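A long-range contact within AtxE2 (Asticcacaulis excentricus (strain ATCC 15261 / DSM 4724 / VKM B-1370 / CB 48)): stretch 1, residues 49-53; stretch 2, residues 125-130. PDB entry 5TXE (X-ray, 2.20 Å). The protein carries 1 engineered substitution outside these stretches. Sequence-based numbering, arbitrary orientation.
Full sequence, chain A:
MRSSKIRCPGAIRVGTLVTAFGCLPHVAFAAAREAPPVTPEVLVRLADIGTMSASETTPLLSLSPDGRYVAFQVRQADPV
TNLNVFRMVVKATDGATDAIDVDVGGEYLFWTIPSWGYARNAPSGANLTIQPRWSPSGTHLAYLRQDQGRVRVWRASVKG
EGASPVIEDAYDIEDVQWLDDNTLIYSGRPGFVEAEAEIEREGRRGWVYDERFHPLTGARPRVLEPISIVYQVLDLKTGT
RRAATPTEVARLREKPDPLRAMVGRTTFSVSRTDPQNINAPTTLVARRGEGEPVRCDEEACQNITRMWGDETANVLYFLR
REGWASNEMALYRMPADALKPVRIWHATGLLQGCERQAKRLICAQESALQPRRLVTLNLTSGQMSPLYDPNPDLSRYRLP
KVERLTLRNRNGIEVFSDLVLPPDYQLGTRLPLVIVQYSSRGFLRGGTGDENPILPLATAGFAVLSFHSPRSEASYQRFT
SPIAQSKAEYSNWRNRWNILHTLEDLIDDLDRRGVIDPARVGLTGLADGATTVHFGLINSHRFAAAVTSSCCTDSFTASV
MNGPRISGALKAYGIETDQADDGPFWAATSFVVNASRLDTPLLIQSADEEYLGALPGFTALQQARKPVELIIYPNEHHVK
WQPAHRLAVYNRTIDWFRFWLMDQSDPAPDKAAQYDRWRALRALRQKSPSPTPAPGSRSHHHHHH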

ATOM      1  N   ILE A  49      -4.032  -3.212  11.437  1.00 27.36           N
ATOM      2  CA  ILE A  49      -4.309  -4.620  11.233  1.00 27.10           C
ATOM      3  C   ILE A  49      -4.014  -4.962   9.795  1.00 26.78           C
ATOM      4  O   ILE A  49      -4.585  -4.351   8.881  1.00 30.87           O
ATOM      5  N   GLY A  50      -3.071  -5.864   9.574  1.00 26.04           N
ATOM      6  CA  GLY A  50      -2.669  -6.253   8.200  1.00 29.34           C
ATOM      7  C   GLY A  50      -1.706  -5.272   7.522  1.00 31.15           C
ATOM      8  O   GLY A  50      -1.282  -4.295   8.102  1.00 31.43           O
ATOM      9  N   THR A  51      -1.374  -5.533   6.270  1.00 29.66           N
ATOM     10  CA  THR A  51      -0.397  -4.722   5.554  1.00 27.42           C
ATOM     11  C   THR A  51      -0.893  -3.301   5.407  1.00 29.92           C
ATOM     12  O   THR A  51      -2.118  -3.000   5.447  1.00 30.86           O
ATOM     13  N   MET A  52       0.065  -2.436   5.161  1.00 28.50           N
ATOM     14  CA  MET A  52      -0.179  -1.019   5.128  1.00 30.14           C
ATOM     15  C   MET A  52      -1.327  -0.640   4.222  1.00 26.84           C
ATOM     16  O   MET A  52      -2.204   0.087   4.624  1.00 27.52           O
ATOM     17  N   SER A  53      -1.292  -1.123   3.003  1.00 27.30           N
ATOM     18  CA  SER A  53      -2.271  -0.749   2.020  1.00 32.57           C
ATOM     19  C   SER A  53      -3.131  -1.949   1.748  1.00 30.02           C
ATOM     20  O   SER A  53      -2.722  -2.850   1.070  1.00 38.45           O
ATOM     21  N   GLY A 125       9.135  -2.756   1.755  1.00 24.61           N
ATOM     22  CA  GLY A 125       9.119  -2.262   3.128  1.00 23.71           C
ATOM     23  C   GLY A 125       7.796  -2.475   3.848  1.00 22.28           C
ATOM     24  O   GLY A 125       7.682  -2.263   5.072  1.00 21.12           O
ATOM     25  N   ALA A 126       6.778  -2.852   3.094  1.00 21.38           N
ATOM     26  CA  ALA A 126       5.492  -3.140   3.691  1.00 21.32           C
ATOM     27  C   ALA A 126       5.571  -4.479   4.442  1.00 23.00           C
ATOM     28  O   ALA A 126       6.257  -5.395   4.025  1.00 22.98           O
ATOM     29  N   ASN A 127       4.818  -4.585   5.519  1.00 23.44           N
ATOM     30  CA  ASN A 127       4.655  -5.854   6.238  1.00 26.05           C
ATOM     31  C   ASN A 127       3.749  -6.858   5.575  1.00 22.50           C
ATOM     32  O   ASN A 127       2.718  -6.523   4.954  1.00 26.94           O
ATOM     33  N   LEU A 128       4.116  -8.106   5.719  1.00 22.95           N
ATOM     34  CA  LEU A 128       3.280  -9.223   5.242  1.00 23.47           C
ATOM     35  C   LEU A 128       2.047  -9.311   6.085  1.00 22.82           C
ATOM     36  O   LEU A 128       2.134  -9.230   7.304  1.00 25.09           O
ATOM     37  N   THR A 129       0.897  -9.413   5.444  1.00 22.71           N
ATOM     38  CA  THR A 129      -0.354  -9.674   6.118  1.00 22.70           C
ATOM     39  C   THR A 129      -0.317 -11.096   6.692  1.00 23.86           C
ATOM     40  O   THR A 129      -0.022 -12.063   5.985  1.00 21.97           O
ATOM     41  N   ILE A 130      -0.577 -11.225   7.984  1.00 24.91           N
ATOM     42  CA  ILE A 130      -0.476 -12.539   8.624  1.00 25.37           C
ATOM     43  C   ILE A 130      -1.921 -13.054   8.783  1.00 28.52           C
ATOM     44  O   ILE A 130      -2.736 -12.494   9.572  1.00 28.66           O
TER

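Two irregular segments that lie far apart in sequence can be held together without strand pairing, for example when polar side chains supply hydrogen bonds to the backbone of the other segment. The contact between residues 49-53 and 125-130 of AtxE2 is a compact example. Neither segment pairs as a regular sheet, the nearest contacting residues are 75 positions apart in sequence, and only 283 Å² of surface is buried, yet three hydrogen bonds cross the gap, each with a side chain on one side and the backbone on the other.

Stretch 2 opens quietly. G125 makes no contact; its backbone angles by themselves call for glycine, since a CB here would be jammed against the preceding carbonyl oxygen. At A126 the CA-to-CB bond points toward stretch 1, and the methyl group packs against the threonine hydroxyl, with A126 CB 3.8 Å from T51 OG1.

N127 engages three successive residues. Its backbone carbonyl accepts a short hydrogen bond from the T51 hydroxyl, T51 OG1 to N127 O being 2.7 Å; with T51 in the t rotamer (chi1 -168°), its hydroxyl oxygen lies within reach of that carbonyl. The N127 side chain leaves its backbone sideways, but with chi1 in the p well its amide end comes nearer to stretch 1. There N127 ND2 donates a weak hydrogen bond to G50 O at 3.4 Å. A water reinforces this long link, donating to G50 O at 2.9 Å and accepting a weak hydrogen bond from N127 ND2 at 3.1 Å, so that the same two groups are joined both directly and through solvent. The other end of the amide faces M52: N127 OD1 lies 3.4 Å from M52 N and 3.7 Å from M52 CG, on a methionine side chain that sets out sideways with chi1 m and chi2 t.

L128 turns its CB away and takes no part, but T129 returns to the contact. Its side chain, in the m rotamer, starts sideways and presents its hydroxyl to the backbone of stretch 1, where T51 N donates a hydrogen bond to T129 OG1 at 3.1 Å. The same oxygen also packs 3.3 Å from T51 CG2. Close approach of the chains accompanies this bond: the CA atoms of G50 and T129 are 4.6 Å apart, and an ideal CB on G50 would sit 3.8 Å from T129 OG1. The positive phi of G50 independently favours glycine. I130, its CA-to-CB bond sideways and its side chain out of reach of stretch 1, closes the segment beyond the contact.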

ATOM      1  CB  ILE A  49      -5.801  -4.908  11.488  1.00 29.57           C
ATOM      2  CG1 ILE A  49      -6.149  -4.633  12.943  1.00 30.24           C
ATOM      3  CG2 ILE A  49      -6.121  -6.343  11.138  1.00 32.61           C
ATOM      4  CD1 ILE A  49      -7.640  -4.495  13.211  1.00 30.61           C
ATOM      5  CB  THR A  51      -0.020  -5.396   4.178  1.00 29.16           C
ATOM      6  OG1 THR A  51       1.107  -4.781   3.583  1.00 27.22           O
ATOM      7  CG2 THR A  51      -1.161  -5.378   3.187  1.00 26.95           C
ATOM      8  CB  MET A  52       1.057  -0.261   4.651  1.00 32.80           C
ATOM      9  CG  MET A  52       2.208  -0.395   5.643  1.00 46.14           C
ATOM     10  SD  MET A  52       3.601   0.705   5.235  1.00 53.74           S
ATOM     11  CE  MET A  52       2.703   2.084   4.476  1.00 38.03           C
ATOM     12  CB  SER A  53      -1.579  -0.285   0.738  1.00 34.17           C
ATOM     13  OG  SER A  53      -2.534  -0.128  -0.287  1.00 40.34           O
ATOM     14  CB  ALA A 126       4.454  -3.260   2.598  1.00 23.31           C
ATOM     15  CB  ASN A 127       4.151  -5.565   7.668  1.00 29.62           C
ATOM     16  CG  ASN A 127       2.837  -4.786   7.699  1.00 30.11           C
ATOM     17  OD1 ASN A 127       2.616  -3.807   6.947  1.00 33.22           O
ATOM     18  ND2 ASN A 127       1.963  -5.211   8.571  1.00 35.63           N
ATOM     19  CB  LEU A 128       4.013 -10.528   5.437  1.00 25.04           C
ATOM     20  CG  LEU A 128       3.366 -11.805   4.881  1.00 26.36           C
ATOM     21  CD1 LEU A 128       3.304 -11.788   3.354  1.00 26.73           C
ATOM     22  CD2 LEU A 128       4.134 -13.027   5.354  1.00 23.41           C
ATOM     23  CB  THR A 129      -1.532  -9.549   5.159  1.00 23.38           C
ATOM     24  OG1 THR A 129      -1.679  -8.198   4.777  1.00 24.71           O
ATOM     25  CG2 THR A 129      -2.854  -9.913   5.865  1.00 27.24           C
ATOM     26  CB  ILE A 130       0.195 -12.446  10.010  1.00 26.99           C
ATOM     27  CG1 ILE A 130       1.600 -11.823   9.913  1.00 26.46           C
ATOM     28  CG2 ILE A 130       0.219 -13.821  10.700  1.00 30.07           C
ATOM     29  CD1 ILE A 130       2.558 -12.659   9.075  1.00 29.23           C
TER
HETATM   30  O   HOH W   1      -0.061  -4.145  10.686  1.00 32.73           O